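Local coordinates for D-alanyl-D-alanine carboxypeptidase (Penicillin binding protein) family protein (Francisella tularensis subsp. tularensis, PDB 6OSU) that probably removes the terminal D-alanine from peptidoglycan precursor peptides, acting as a serine-type D-Ala-D-Ala carboxypeptidase of the penicillin-binding protein class, at residues N157-A162 and A176-L181; R59-S64 and D283-C288; K67-Y72 and Q149-I154; W40-Y45 and F300-L305. All coordinates share one frame; numbering follows the deposited sequence.

Contact 1 of 4, residues N157-A162 and A176-L181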
loop_
_atom_site.group_PDB
_atom_site.type_symbol
_atom_site.label_atom_id
_atom_site.label_comp_id
_atom_site.label_asym_id
_atom_site.label_seq_id
_atom_site.Cartn_x
_atom_site.Cartn_y
_atom_site.Cartn_z
ATOM N N ASN A 157 -13.562 -8.389 -1.512
ATOM C CA ASN A 157 -14.913 -8.909 -1.665
ATOM C C ASN A 157 -15.930 -7.848 -2.058
ATOM O O ASN A 157 -17.087 -8.193 -2.326
ATOM C CB ASN A 157 -15.363 -9.587 -0.368
ATOM C CG ASN A 157 -14.525 -10.800 -0.027
ATOM O OD1 ASN A 157 -13.836 -10.823 0.992
ATOM N ND2 ASN A 157 -14.579 -11.818 -0.879
ATOM N N ASN A 158 -15.541 -6.577 -2.094
ATOM C CA ASN A 158 -16.462 -5.529 -2.511
ATOM C C ASN A 158 -15.874 -4.766 -3.688
ATOM O O ASN A 158 -15.796 -3.533 -3.664
ATOM C CB ASN A 158 -16.771 -4.591 -1.345
ATOM C CG ASN A 158 -17.501 -5.289 -0.217
ATOM O OD1 ASN A 158 -18.521 -5.942 -0.434
ATOM N ND2 ASN A 158 -16.975 -5.164 0.995
ATOM N N THR A 159 -15.464 -5.497 -4.720
ATOM C CA THR A 159 -14.759 -4.923 -5.857
ATOM C C THR A 159 -15.206 -5.629 -7.123
ATOM O O THR A 159 -15.261 -6.860 -7.162
ATOM C CB THR A 159 -13.241 -5.059 -5.685
ATOM O OG1 THR A 159 -12.789 -4.109 -4.717
ATOM C CG2 THR A 159 -12.516 -4.816 -6.999
ATOM N N HIS A 160 -15.535 -4.850 -8.150
ATOM C CA HIS A 160 -15.863 -5.413 -9.454
ATOM C C HIS A 160 -15.404 -4.442 -10.527
ATOM O O HIS A 160 -15.858 -3.294 -10.560
ATOM C CB HIS A 160 -17.358 -5.693 -9.590
ATOM C CG HIS A 160 -17.722 -6.359 -10.878
ATOM N ND1 HIS A 160 -17.590 -7.716 -11.075
ATOM C CD2 HIS A 160 -18.180 -5.852 -12.046
ATOM C CE1 HIS A 160 -17.967 -8.019 -12.305
ATOM N NE2 HIS A 160 -18.328 -6.905 -12.916
ATOM N N PHE A 161 -14.516 -4.904 -11.400
ATOM C CA PHE A 161 -13.993 -4.096 -12.491
ATOM C C PHE A 161 -14.780 -4.357 -13.768
ATOM O O PHE A 161 -15.170 -5.493 -14.050
ATOM C CB PHE A 161 -12.511 -4.391 -12.711
ATOM C CG PHE A 161 -11.652 -4.075 -11.522
ATOM C CD1 PHE A 161 -11.443 -2.760 -11.133
ATOM C CD2 PHE A 161 -11.050 -5.086 -10.794
ATOM C CE1 PHE A 161 -10.651 -2.460 -10.042
ATOM C CE2 PHE A 161 -10.254 -4.795 -9.701
ATOM C CZ PHE A 161 -10.053 -3.478 -9.325
ATOM N N ALA A 162 -15.025 -3.293 -14.532
ATOM C CA ALA A 162 -15.717 -3.402 -15.808
ATOM C C ALA A 162 -14.770 -3.397 -16.994
ATOM O O ALA A 162 -15.189 -3.756 -18.100
ATOM C CB ALA A 162 -16.730 -2.262 -15.975
ATOM N N ALA A 176 -12.273 1.570 -0.265
ATOM C CA ALA A 176 -10.970 1.983 0.243
ATOM C C ALA A 176 -10.265 0.825 0.935
ATOM O O ALA A 176 -9.046 0.669 0.810
ATOM C CB ALA A 176 -11.127 3.173 1.195
ATOM N N HIS A 177 -11.020 -0.008 1.652
ATOM C CA HIS A 177 -10.432 -1.178 2.296
ATOM C C HIS A 177 -9.917 -2.169 1.259
ATOM O O HIS A 177 -8.804 -2.695 1.383
ATOM C CB HIS A 177 -11.462 -1.840 3.213
ATOM C CG HIS A 177 -10.916 -2.973 4.025
ATOM N ND1 HIS A 177 -11.728 -3.859 4.702
ATOM C CD2 HIS A 177 -9.643 -3.362 4.277
ATOM C CE1 HIS A 177 -10.979 -4.747 5.331
ATOM N NE2 HIS A 177 -9.710 -4.469 5.089
ATOM N N ASP A 178 -10.715 -2.434 0.221
ATOM C CA ASP A 178 -10.290 -3.372 -0.813
ATOM C C ASP A 178 -9.048 -2.873 -1.537
ATOM O O ASP A 178 -8.158 -3.664 -1.877
ATOM C CB ASP A 178 -11.424 -3.611 -1.807
ATOM C CG ASP A 178 -12.381 -4.700 -1.355
ATOM O OD1 ASP A 178 -12.309 -5.115 -0.176
ATOM O OD2 ASP A 178 -13.197 -5.151 -2.188
ATOM N N MET A 179 -8.964 -1.562 -1.781
ATOM C CA MET A 179 -7.802 -1.020 -2.476
ATOM C C MET A 179 -6.557 -1.050 -1.599
ATOM O O MET A 179 -5.445 -1.218 -2.113
ATOM C CB MET A 179 -8.095 0.399 -2.958
ATOM C CG MET A 179 -8.833 0.436 -4.286
ATOM S SD MET A 179 -7.784 -0.169 -5.622
ATOM C CE MET A 179 -9.010 -0.625 -6.851
ATOM N N ALA A 180 -6.718 -0.906 -0.282
ATOM C CA ALA A 180 -5.578 -1.051 0.616
ATOM C C ALA A 180 -5.101 -2.497 0.664
ATOM O O ALA A 180 -3.894 -2.759 0.742
ATOM C CB ALA A 180 -5.941 -0.553 2.015
ATOM N N LEU A 181 -6.033 -3.450 0.620
ATOM C CA LEU A 181 -5.641 -4.855 0.562
ATOM C C LEU A 181 -4.842 -5.142 -0.703
ATOM O O LEU A 181 -3.807 -5.818 -0.654
ATOM C CB LEU A 181 -6.881 -5.746 0.638
ATOM C CG LEU A 181 -7.593 -5.804 1.995
ATOM C CD1 LEU A 181 -8.959 -6.458 1.870
ATOM C CD2 LEU A 181 -6.743 -6.550 3.015
HETATM O O HOH W 1 -13.398 -6.980 1.342
HETATM O O HOH W 2 -14.124 -3.910 1.459
#
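The Phe161 ring presents its edge to Met179: the thioether methyl CE lies in the ring plane, 3.9 Å from CZ, the two side chains meeting tip to tip. The other flat group, the Asp178 carboxylate, takes two protein donors at OD2. Together they fasten the loop after helix 140-154 onto the first turns of helix 176-189, in the helical part of a penicillin-binding protein fold. Backbone N of Asn158 bonds to the syn lone pair of Asp178 OD2 at 2.7 Å, while Thr159 OG1 donates to the anti lone pair of the same atom at 2.8 Å. Asp178 CG stands anti to the carbonyl carbon (chi1 -86°), which carries it toward the loop. Thr159 OG1 is also bonded to Thr174 OG1, just ahead of the helix. Since Asp178 sits near the helix N terminus, the helix dipole would probably favour its negative charge. Asn158 OD1 takes a hydrogen bond from Arg59 NH2, which helps to hold this side-chain amide. Phe161 also packs on Met147 of helix 140-154, so its ring joins two helices. At the second carboxylate oxygen the link is through solvent: a water that accepts from Asn158 ND2 at 3.1 Å lies 2.7 Å from Asp178 OD1.

Contact 2 of 4, residues R59-S64 and D283-C288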
loop_
_atom_site.group_PDB
_atom_site.type_symbol
_atom_site.label_atom_id
_atom_site.label_comp_id
_atom_site.label_asym_id
_atom_site.label_seq_id
_atom_site.Cartn_x
_atom_site.Cartn_y
_atom_site.Cartn_z
ATOM N N ARG A 59 -19.088 1.143 -1.284
ATOM C CA ARG A 59 -18.698 0.920 -2.668
ATOM C C ARG A 59 -18.748 2.229 -3.450
ATOM O O ARG A 59 -19.784 2.901 -3.487
ATOM C CB ARG A 59 -19.604 -0.136 -3.292
ATOM C CG ARG A 59 -19.367 -1.508 -2.696
ATOM C CD ARG A 59 -20.349 -2.550 -3.188
ATOM N NE ARG A 59 -20.020 -3.859 -2.633
ATOM C CZ ARG A 59 -20.560 -5.004 -3.039
ATOM N NH1 ARG A 59 -21.461 -5.009 -4.012
ATOM N NH2 ARG A 59 -20.191 -6.144 -2.472
ATOM N N ARG A 60 -17.623 2.593 -4.061
ATOM C CA ARG A 60 -17.508 3.777 -4.897
ATOM C C ARG A 60 -16.828 3.395 -6.202
ATOM O O ARG A 60 -16.320 2.282 -6.357
ATOM C CB ARG A 60 -16.719 4.897 -4.202
ATOM C CG ARG A 60 -17.167 5.227 -2.796
ATOM C CD ARG A 60 -16.558 6.549 -2.349
ATOM N NE ARG A 60 -17.368 7.695 -2.760
ATOM C CZ ARG A 60 -17.150 8.423 -3.852
ATOM N NH1 ARG A 60 -16.138 8.134 -4.656
ATOM N NH2 ARG A 60 -17.948 9.444 -4.136
ATOM N N ALA A 61 -16.803 4.346 -7.140
ATOM C CA ALA A 61 -16.253 4.070 -8.459
ATOM C C ALA A 61 -14.727 4.014 -8.383
ATOM O O ALA A 61 -14.118 4.735 -7.587
ATOM C CB ALA A 61 -16.703 5.134 -9.461
ATOM N N PRO A 62 -14.079 3.148 -9.172
ATOM C CA PRO A 62 -12.632 2.958 -9.005
ATOM C C PRO A 62 -11.781 3.990 -9.733
ATOM O O PRO A 62 -10.697 4.323 -9.250
ATOM C CB PRO A 62 -12.389 1.550 -9.572
ATOM C CG PRO A 62 -13.744 0.963 -9.795
ATOM C CD PRO A 62 -14.650 2.118 -10.048
ATOM N N ALA A 63 -12.221 4.475 -10.890
ATOM C CA ALA A 63 -11.409 5.385 -11.738
ATOM C C ALA A 63 -10.108 4.654 -12.098
ATOM O O ALA A 63 -10.118 3.423 -12.239
ATOM C CB ALA A 63 -11.222 6.724 -11.050
ATOM N N SER A 64 -8.977 5.356 -12.239
ATOM C CA SER A 64 -7.735 4.720 -12.676
ATOM C C SER A 64 -7.080 3.869 -11.601
ATOM O O SER A 64 -6.025 3.292 -11.884
ATOM C CB SER A 64 -6.721 5.765 -13.155
ATOM O OG SER A 64 -6.984 6.196 -14.483
ATOM N N ASP A 283 -15.874 11.609 -12.860
ATOM C CA ASP A 283 -16.935 12.365 -12.202
ATOM C C ASP A 283 -17.653 11.522 -11.154
ATOM O O ASP A 283 -18.094 12.051 -10.126
ATOM C CB ASP A 283 -17.929 12.894 -13.236
ATOM C CG ASP A 283 -17.354 14.021 -14.068
ATOM O OD1 ASP A 283 -16.216 14.451 -13.781
ATOM O OD2 ASP A 283 -18.038 14.476 -15.010
ATOM N N ALA A 284 -17.773 10.213 -11.388
ATOM C CA ALA A 284 -18.459 9.349 -10.436
ATOM C C ALA A 284 -17.587 9.013 -9.236
ATOM O O ALA A 284 -18.111 8.778 -8.143
ATOM C CB ALA A 284 -18.915 8.061 -11.125
ATOM N N ALA A 285 -16.268 8.989 -9.416
ATOM C CA ALA A 285 -15.355 8.586 -8.358
ATOM C C ALA A 285 -14.729 9.754 -7.614
ATOM O O ALA A 285 -14.252 9.564 -6.489
ATOM C CB ALA A 285 -14.233 7.711 -8.928
ATOM N N GLY A 286 -14.719 10.948 -8.205
ATOM C CA GLY A 286 -13.971 12.046 -7.631
ATOM C C GLY A 286 -12.475 11.826 -7.796
ATOM O O GLY A 286 -12.016 10.947 -8.526
ATOM N N TYR A 287 -11.708 12.656 -7.095
ATOM C CA TYR A 287 -10.255 12.546 -7.093
ATOM C C TYR A 287 -9.842 11.531 -6.037
ATOM O O TYR A 287 -10.164 11.694 -4.856
ATOM C CB TYR A 287 -9.606 13.899 -6.821
ATOM C CG TYR A 287 -9.789 14.894 -7.938
ATOM C CD1 TYR A 287 -8.868 14.979 -8.971
ATOM C CD2 TYR A 287 -10.888 15.745 -7.968
ATOM C CE1 TYR A 287 -9.031 15.886 -10.002
ATOM C CE2 TYR A 287 -11.061 16.657 -8.996
ATOM C CZ TYR A 287 -10.129 16.723 -10.011
ATOM O OH TYR A 287 -10.292 17.627 -11.035
ATOM N N CYS A 288 -9.132 10.489 -6.458
ATOM C CA CYS A 288 -8.752 9.393 -5.579
ATOM C C CYS A 288 -7.244 9.207 -5.591
ATOM O O CYS A 288 -6.570 9.520 -6.576
ATOM C CB CYS A 288 -9.427 8.087 -5.996
ATOM S SG CYS A 288 -11.207 8.223 -6.172
HETATM O O HOH W 3 -14.273 6.724 -5.516
HETATM O O HOH W 4 -18.518 6.400 -6.823
#
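Just ahead of Ser64, the predicted acyl-ester serine of the SxxK motif, Arg60, Ala61 and Ala63 lean on Ala284 and Ala285 in the turn that follows strand 274-282, the strand bearing the predicted substrate-binding residue Lys278. The backbones are closest at Ala61 and Ala285, and small methyl groups let them come together. CB of Ala285 is the shared surface: it lies 3.6 Å from Ala61 CB and 3.8 Å from Ala63 CB, and it also comes within 3.3 Å of the carbonyl oxygen Ala61 O. Farther out, Ala61 CB touches Ala284 CB at 4.0 Å. Arg60 reaches round this patch. A bend at chi3 (86°) turns NE off the line of the aliphatic chain, and the guanidinium NH1 donates to Ala285 O at 3.0 Å. The bond is bent, 137° at the hydrogen; separately, the donor stands above the carbonyl plane, 45° out of it, and the acceptor is tilted somewhat from the guanidinium plane. Two waters fill in between the backbones. One donates to both Ala61 O and Ala285 O; the other accepts from Ala61 N at 2.7 Å and donates to Ala284 O. Ser64 OG itself is hydrogen-bonded to Lys67 NZ and Ser124 OG, away from this surface. The chemistry is thus mixed, alanine methyls beside backbone polar groups; Ala285 O accepts from both a guanidinium and a water, and the arginine charge probably strengthens that carbonyl's polarisation.

Contact 3 of 4, residues K67-Y72 and Q149-I154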
loop_
_atom_site.group_PDB
_atom_site.type_symbol
_atom_site.label_atom_id
_atom_site.label_comp_id
_atom_site.label_asym_id
_atom_site.label_seq_id
_atom_site.Cartn_x
_atom_site.Cartn_y
_atom_site.Cartn_z
ATOM N N LYS A 67 -6.181 0.484 -12.695
ATOM C CA LYS A 67 -4.885 0.178 -13.293
ATOM C C LYS A 67 -3.935 -0.505 -12.319
ATOM O O LYS A 67 -2.970 -1.141 -12.758
ATOM C CB LYS A 67 -4.233 1.454 -13.832
ATOM C CG LYS A 67 -4.934 2.071 -15.035
ATOM C CD LYS A 67 -4.094 3.189 -15.630
ATOM C CE LYS A 67 -4.717 3.753 -16.901
ATOM N NZ LYS A 67 -6.004 4.476 -16.654
ATOM N N ILE A 68 -4.177 -0.388 -11.011
ATOM C CA ILE A 68 -3.330 -1.091 -10.052
ATOM C C ILE A 68 -3.516 -2.593 -10.185
ATOM O O ILE A 68 -2.544 -3.360 -10.145
ATOM C CB ILE A 68 -3.623 -0.617 -8.618
ATOM C CG1 ILE A 68 -3.337 0.878 -8.478
ATOM C CG2 ILE A 68 -2.797 -1.411 -7.619
ATOM C CD1 ILE A 68 -3.722 1.435 -7.131
ATOM N N MET A 69 -4.766 -3.041 -10.342
ATOM C CA MET A 69 -5.015 -4.465 -10.535
ATOM C C MET A 69 -4.419 -4.949 -11.848
ATOM O O MET A 69 -3.827 -6.035 -11.906
ATOM C CB MET A 69 -6.514 -4.759 -10.493
ATOM C CG MET A 69 -6.846 -6.200 -10.847
ATOM S SD MET A 69 -6.070 -7.368 -9.711
ATOM C CE MET A 69 -7.218 -7.315 -8.337
ATOM N N THR A 70 -4.563 -4.160 -12.914
ATOM C CA THR A 70 -3.953 -4.536 -14.185
ATOM C C THR A 70 -2.443 -4.658 -14.037
ATOM O O THR A 70 -1.841 -5.645 -14.472
ATOM C CB THR A 70 -4.314 -3.517 -15.269
ATOM O OG1 THR A 70 -5.740 -3.450 -15.404
ATOM C CG2 THR A 70 -3.711 -3.924 -16.606
ATOM N N SER A 71 -1.819 -3.671 -13.393
ATOM C CA SER A 71 -0.387 -3.750 -13.128
ATOM C C SER A 71 -0.058 -4.909 -12.195
ATOM O O SER A 71 0.995 -5.543 -12.329
ATOM C CB SER A 71 0.102 -2.431 -12.533
ATOM O OG SER A 71 1.481 -2.505 -12.221
ATOM N N TYR A 72 -0.944 -5.191 -11.236
ATOM C CA TYR A 72 -0.746 -6.326 -10.337
ATOM C C TYR A 72 -0.631 -7.630 -11.120
ATOM O O TYR A 72 0.263 -8.445 -10.871
ATOM C CB TYR A 72 -1.904 -6.395 -9.338
ATOM C CG TYR A 72 -1.781 -7.461 -8.272
ATOM C CD1 TYR A 72 -1.290 -7.150 -7.011
ATOM C CD2 TYR A 72 -2.175 -8.773 -8.520
ATOM C CE1 TYR A 72 -1.183 -8.116 -6.028
ATOM C CE2 TYR A 72 -2.072 -9.746 -7.545
ATOM C CZ TYR A 72 -1.576 -9.413 -6.302
ATOM O OH TYR A 72 -1.471 -10.380 -5.332
ATOM N N GLN A 149 -11.385 -12.326 -10.924
ATOM C CA GLN A 149 -10.968 -13.531 -10.212
ATOM C C GLN A 149 -9.829 -13.227 -9.251
ATOM O O GLN A 149 -9.834 -13.680 -8.100
ATOM C CB GLN A 149 -10.537 -14.614 -11.199
ATOM C CG GLN A 149 -11.643 -15.161 -12.066
ATOM C CD GLN A 149 -11.104 -16.040 -13.174
ATOM O OE1 GLN A 149 -11.637 -16.059 -14.283
ATOM N NE2 GLN A 149 -10.031 -16.770 -12.882
ATOM N N THR A 150 -8.830 -12.478 -9.718
ATOM C CA THR A 150 -7.703 -12.125 -8.863
ATOM C C THR A 150 -8.164 -11.307 -7.663
ATOM O O THR A 150 -7.653 -11.479 -6.550
ATOM C CB THR A 150 -6.655 -11.361 -9.675
ATOM O OG1 THR A 150 -6.180 -12.192 -10.743
ATOM C CG2 THR A 150 -5.478 -10.957 -8.797
ATOM N N ALA A 151 -9.144 -10.423 -7.867
ATOM C CA ALA A 151 -9.663 -9.629 -6.759
ATOM C C ALA A 151 -10.291 -10.519 -5.693
ATOM O O ALA A 151 -10.066 -10.314 -4.494
ATOM C CB ALA A 151 -10.670 -8.603 -7.275
ATOM N N LYS A 152 -11.075 -11.521 -6.110
ATOM C CA LYS A 152 -11.644 -12.461 -5.148
ATOM C C LYS A 152 -10.550 -13.216 -4.404
ATOM O O LYS A 152 -10.670 -13.475 -3.200
ATOM C CB LYS A 152 -12.576 -13.453 -5.852
ATOM C CG LYS A 152 -13.769 -12.832 -6.570
ATOM C CD LYS A 152 -14.862 -12.389 -5.608
ATOM C CE LYS A 152 -16.077 -11.872 -6.371
ATOM N NZ LYS A 152 -17.201 -11.475 -5.473
ATOM N N ALA A 153 -9.469 -13.569 -5.102
ATOM C CA ALA A 153 -8.404 -14.347 -4.477
ATOM C C ALA A 153 -7.630 -13.535 -3.446
ATOM O O ALA A 153 -7.184 -14.088 -2.434
ATOM C CB ALA A 153 -7.456 -14.889 -5.545
ATOM N N ILE A 154 -7.444 -12.235 -3.685
ATOM C CA ILE A 154 -6.783 -11.387 -2.700
ATOM C C ILE A 154 -7.675 -11.140 -1.488
ATOM O O ILE A 154 -7.177 -10.797 -0.410
ATOM C CB ILE A 154 -6.353 -10.064 -3.362
ATOM C CG1 ILE A 154 -5.460 -10.344 -4.571
ATOM C CG2 ILE A 154 -5.612 -9.164 -2.381
ATOM C CD1 ILE A 154 -4.988 -9.095 -5.272
#
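Tyr72 and Ile154 meet tip to tip in the tight part of this contact. The methyl CD1 of Ile154 sits over one face of the tyrosine ring, displaced toward the rim, 3.6 Å from Tyr72 CZ; measured to the ring centroid it is a CH-pi contact of 3.9 Å, 25° off the normal. Beside it Met69 reaches across to helix 140-154. Its CG is anti to the backbone N, and the chain then bends at chi2 and again at chi3 (81°), which brings CE 3.7 Å from Ala151 N and 3.8 Å from Ala151 CB. Thr150 touches both larger side chains: its CG2 lies 3.8 Å from Met69 SD and equally close to Tyr72 CE2. This is a near-perpendicular crossing of two helices, 66-79 and 140-154, in the helical region of the penicillin-binding protein fold; the axes of the segments 67-72 and 149-154 run at 88° and come no closer than 11.2 Å, a gap bridged by van der Waals contacts, with no hydrogen bond across it. Helix 66-79 also carries Lys67, the predicted proton acceptor, whose NZ bonds to Ser64 OG and Asn126 OD1 well away from this interface. The packing is looser between Met69 CE and Ile154 CD1, at 4.2 Å. On the outer side of helix 140-154, Lys152 points away from the interface and, like Gln149, is exposed. The polar tips near the crossing are used elsewhere: Tyr72 OH bonds to Ser185 OG and Thr150 OG1 to Leu146 O, one turn back in its own helix.

Contact 4 of 4, residues W40-Y45 and F300-L305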
loop_
_atom_site.group_PDB
_atom_site.type_symbol
_atom_site.label_atom_id
_atom_site.label_comp_id
_atom_site.label_asym_id
_atom_site.label_seq_id
_atom_site.Cartn_x
_atom_site.Cartn_y
_atom_site.Cartn_z
ATOM N N TRP A 40 -12.044 6.854 3.271
ATOM C CA TRP A 40 -10.596 6.711 3.359
ATOM C C TRP A 40 -10.256 5.545 4.274
ATOM O O TRP A 40 -11.097 5.061 5.036
ATOM C CB TRP A 40 -9.917 7.991 3.866
ATOM C CG TRP A 40 -10.043 8.223 5.346
ATOM C CD1 TRP A 40 -9.336 7.605 6.341
ATOM C CD2 TRP A 40 -10.913 9.157 5.997
ATOM N NE1 TRP A 40 -9.723 8.086 7.566
ATOM C CE2 TRP A 40 -10.688 9.041 7.384
ATOM C CE3 TRP A 40 -11.863 10.076 5.544
ATOM C CZ2 TRP A 40 -11.377 9.809 8.320
ATOM C CZ3 TRP A 40 -12.545 10.839 6.476
ATOM C CH2 TRP A 40 -12.299 10.699 7.847
ATOM N N VAL A 41 -8.999 5.113 4.195
ATOM C CA VAL A 41 -8.458 4.099 5.094
ATOM C C VAL A 41 -6.949 4.287 5.173
ATOM O O VAL A 41 -6.303 4.656 4.189
ATOM C CB VAL A 41 -8.824 2.669 4.636
ATOM C CG1 VAL A 41 -8.068 2.296 3.371
ATOM C CG2 VAL A 41 -8.545 1.659 5.753
ATOM N N THR A 42 -6.394 4.057 6.362
ATOM C CA THR A 42 -4.955 4.056 6.575
ATOM C C THR A 42 -4.582 2.748 7.254
ATOM O O THR A 42 -5.142 2.408 8.301
ATOM C CB THR A 42 -4.495 5.246 7.429
ATOM O OG1 THR A 42 -4.992 6.467 6.865
ATOM C CG2 THR A 42 -2.969 5.308 7.481
ATOM N N MET A 43 -3.640 2.023 6.659
ATOM C CA MET A 43 -3.283 0.687 7.110
ATOM C C MET A 43 -1.771 0.567 7.228
ATOM O O MET A 43 -1.033 1.074 6.380
ATOM C CB MET A 43 -3.830 -0.372 6.139
ATOM C CG MET A 43 -3.220 -1.748 6.288
ATOM S SD MET A 43 -3.759 -2.880 4.992
ATOM C CE MET A 43 -5.514 -2.975 5.339
ATOM N N ASP A 44 -1.315 -0.096 8.289
ATOM C CA ASP A 44 0.099 -0.410 8.431
ATOM C C ASP A 44 0.455 -1.617 7.572
ATOM O O ASP A 44 -0.313 -2.578 7.471
ATOM C CB ASP A 44 0.455 -0.675 9.895
ATOM C CG ASP A 44 1.899 -1.106 10.074
ATOM O OD1 ASP A 44 2.165 -2.326 10.067
ATOM O OD2 ASP A 44 2.774 -0.221 10.197
ATOM N N TYR A 45 1.631 -1.562 6.948
ATOM C CA TYR A 45 1.977 -2.555 5.938
ATOM C C TYR A 45 2.317 -3.900 6.567
ATOM O O TYR A 45 1.844 -4.947 6.107
ATOM C CB TYR A 45 3.138 -2.048 5.082
ATOM C CG TYR A 45 3.771 -3.133 4.246
ATOM C CD1 TYR A 45 3.081 -3.712 3.188
ATOM C CD2 TYR A 45 5.057 -3.583 4.518
ATOM C CE1 TYR A 45 3.652 -4.712 2.428
ATOM C CE2 TYR A 45 5.639 -4.579 3.761
ATOM C CZ TYR A 45 4.933 -5.139 2.717
ATOM O OH TYR A 45 5.508 -6.132 1.963
ATOM N N PHE A 300 3.215 2.880 5.761
ATOM C CA PHE A 300 1.766 2.946 5.834
ATOM C C PHE A 300 1.177 3.059 4.438
ATOM O O PHE A 300 1.799 3.606 3.523
ATOM C CB PHE A 300 1.298 4.124 6.697
ATOM C CG PHE A 300 1.347 3.845 8.169
ATOM C CD1 PHE A 300 0.327 3.138 8.785
ATOM C CD2 PHE A 300 2.417 4.279 8.936
ATOM C CE1 PHE A 300 0.368 2.874 10.142
ATOM C CE2 PHE A 300 2.466 4.020 10.293
ATOM C CZ PHE A 300 1.441 3.316 10.899
ATOM N N ILE A 301 -0.032 2.532 4.284
ATOM C CA ILE A 301 -0.784 2.604 3.040
ATOM C C ILE A 301 -2.056 3.395 3.304
ATOM O O ILE A 301 -2.787 3.106 4.259
ATOM C CB ILE A 301 -1.098 1.199 2.500
ATOM C CG1 ILE A 301 0.199 0.502 2.079
ATOM C CG2 ILE A 301 -2.089 1.271 1.346
ATOM C CD1 ILE A 301 0.064 -0.999 1.926
ATOM N N SER A 302 -2.306 4.403 2.477
ATOM C CA SER A 302 -3.493 5.234 2.593
ATOM C C SER A 302 -4.242 5.233 1.272
ATOM O O SER A 302 -3.633 5.313 0.201
ATOM C CB SER A 302 -3.142 6.671 2.980
ATOM O OG SER A 302 -3.101 6.826 4.386
ATOM N N VAL A 303 -5.564 5.129 1.364
ATOM C CA VAL A 303 -6.462 5.281 0.228
ATOM C C VAL A 303 -7.455 6.378 0.569
ATOM O O VAL A 303 -8.073 6.348 1.639
ATOM C CB VAL A 303 -7.194 3.969 -0.103
ATOM C CG1 VAL A 303 -8.110 4.173 -1.292
ATOM C CG2 VAL A 303 -6.195 2.856 -0.375
ATOM N N VAL A 304 -7.590 7.356 -0.324
ATOM C CA VAL A 304 -8.572 8.424 -0.194
ATOM C C VAL A 304 -9.422 8.422 -1.455
ATOM O O VAL A 304 -8.885 8.388 -2.568
ATOM C CB VAL A 304 -7.904 9.796 0.020
ATOM C CG1 VAL A 304 -8.929 10.898 -0.065
ATOM C CG2 VAL A 304 -7.207 9.848 1.367
ATOM N N LEU A 305 -10.741 8.450 -1.284
ATOM C CA LEU A 305 -11.674 8.342 -2.395
ATOM C C LEU A 305 -12.667 9.494 -2.364
ATOM O O LEU A 305 -13.194 9.847 -1.304
ATOM C CB LEU A 305 -12.437 7.010 -2.351
ATOM C CG LEU A 305 -11.612 5.722 -2.256
ATOM C CD1 LEU A 305 -12.523 4.527 -2.023
ATOM C CD2 LEU A 305 -10.753 5.514 -3.500
#
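Met43 O receives the shortest bond here, from Ile301 N at 2.7 Å and nearly straight (173° at the hydrogen), and Phe300 CA adds a weaker C-H contact to the same oxygen. The return bond, Met43 N to Ile301 O, is 2.8 Å long. A second reciprocal pair follows, Val41 N to Val303 O and Val303 N to Val41 O, each 3.0 Å. Strands 39-44 and 298-307 thus run as antiparallel neighbours inside the five-stranded sheet of the penicillin-binding domain. In the non-hydrogen-bonded pair between these rungs, Thr42 OG1 and Ser302 OG share a hydrogen bond of 3.1 Å. On their face of the sheet Thr42, Phe300, Ser302 and Val304 pack on helix 310-327; on the opposite face Val41, Met43 and Val303 meet helix 176-189. On that second face Val41 and Val303 stand side by side, Val41 CG1 to Val303 CB 4.0 Å. The indole NE1 of Trp40 bonds to Ser52 OG on the next strand. At the far end the Phe300 ring crosses the Asp44 side chain, CE1 lying 3.6 Å from Asp44 CB. Asp44 OD2 hangs over a face of the ring toward the rim, with the carboxylate plane steeply inclined to it. Asp44 OD1 is held by Thr47 N and Asn330 ND2, whereas OD2 lies close to Glu298 OE2. Two carboxylates so near each other, one of them against an aromatic face, would probably raise the affinity of one for a proton.

From the N terminus the chain lays down strand 39-44, the first half of contact 4, and then residues 59-64, the first half of contact 2, ahead of helix 66-79. Contact 3 closes first, when helix 140-154 returns across 67-72. Contact 1 follows in series, closing the short loop between 157-162 and helix 176-189. Both lie within the loop closed by contact 2 at 283-288, and contact 4 encloses all three when strand 298-307 pairs with the first strand. No contact crosses another. Arg59 ties contact 2 to the 157-162 loop of contact 1, while Ala176 rests on Val41 and Val303, setting the helical part against the sheet.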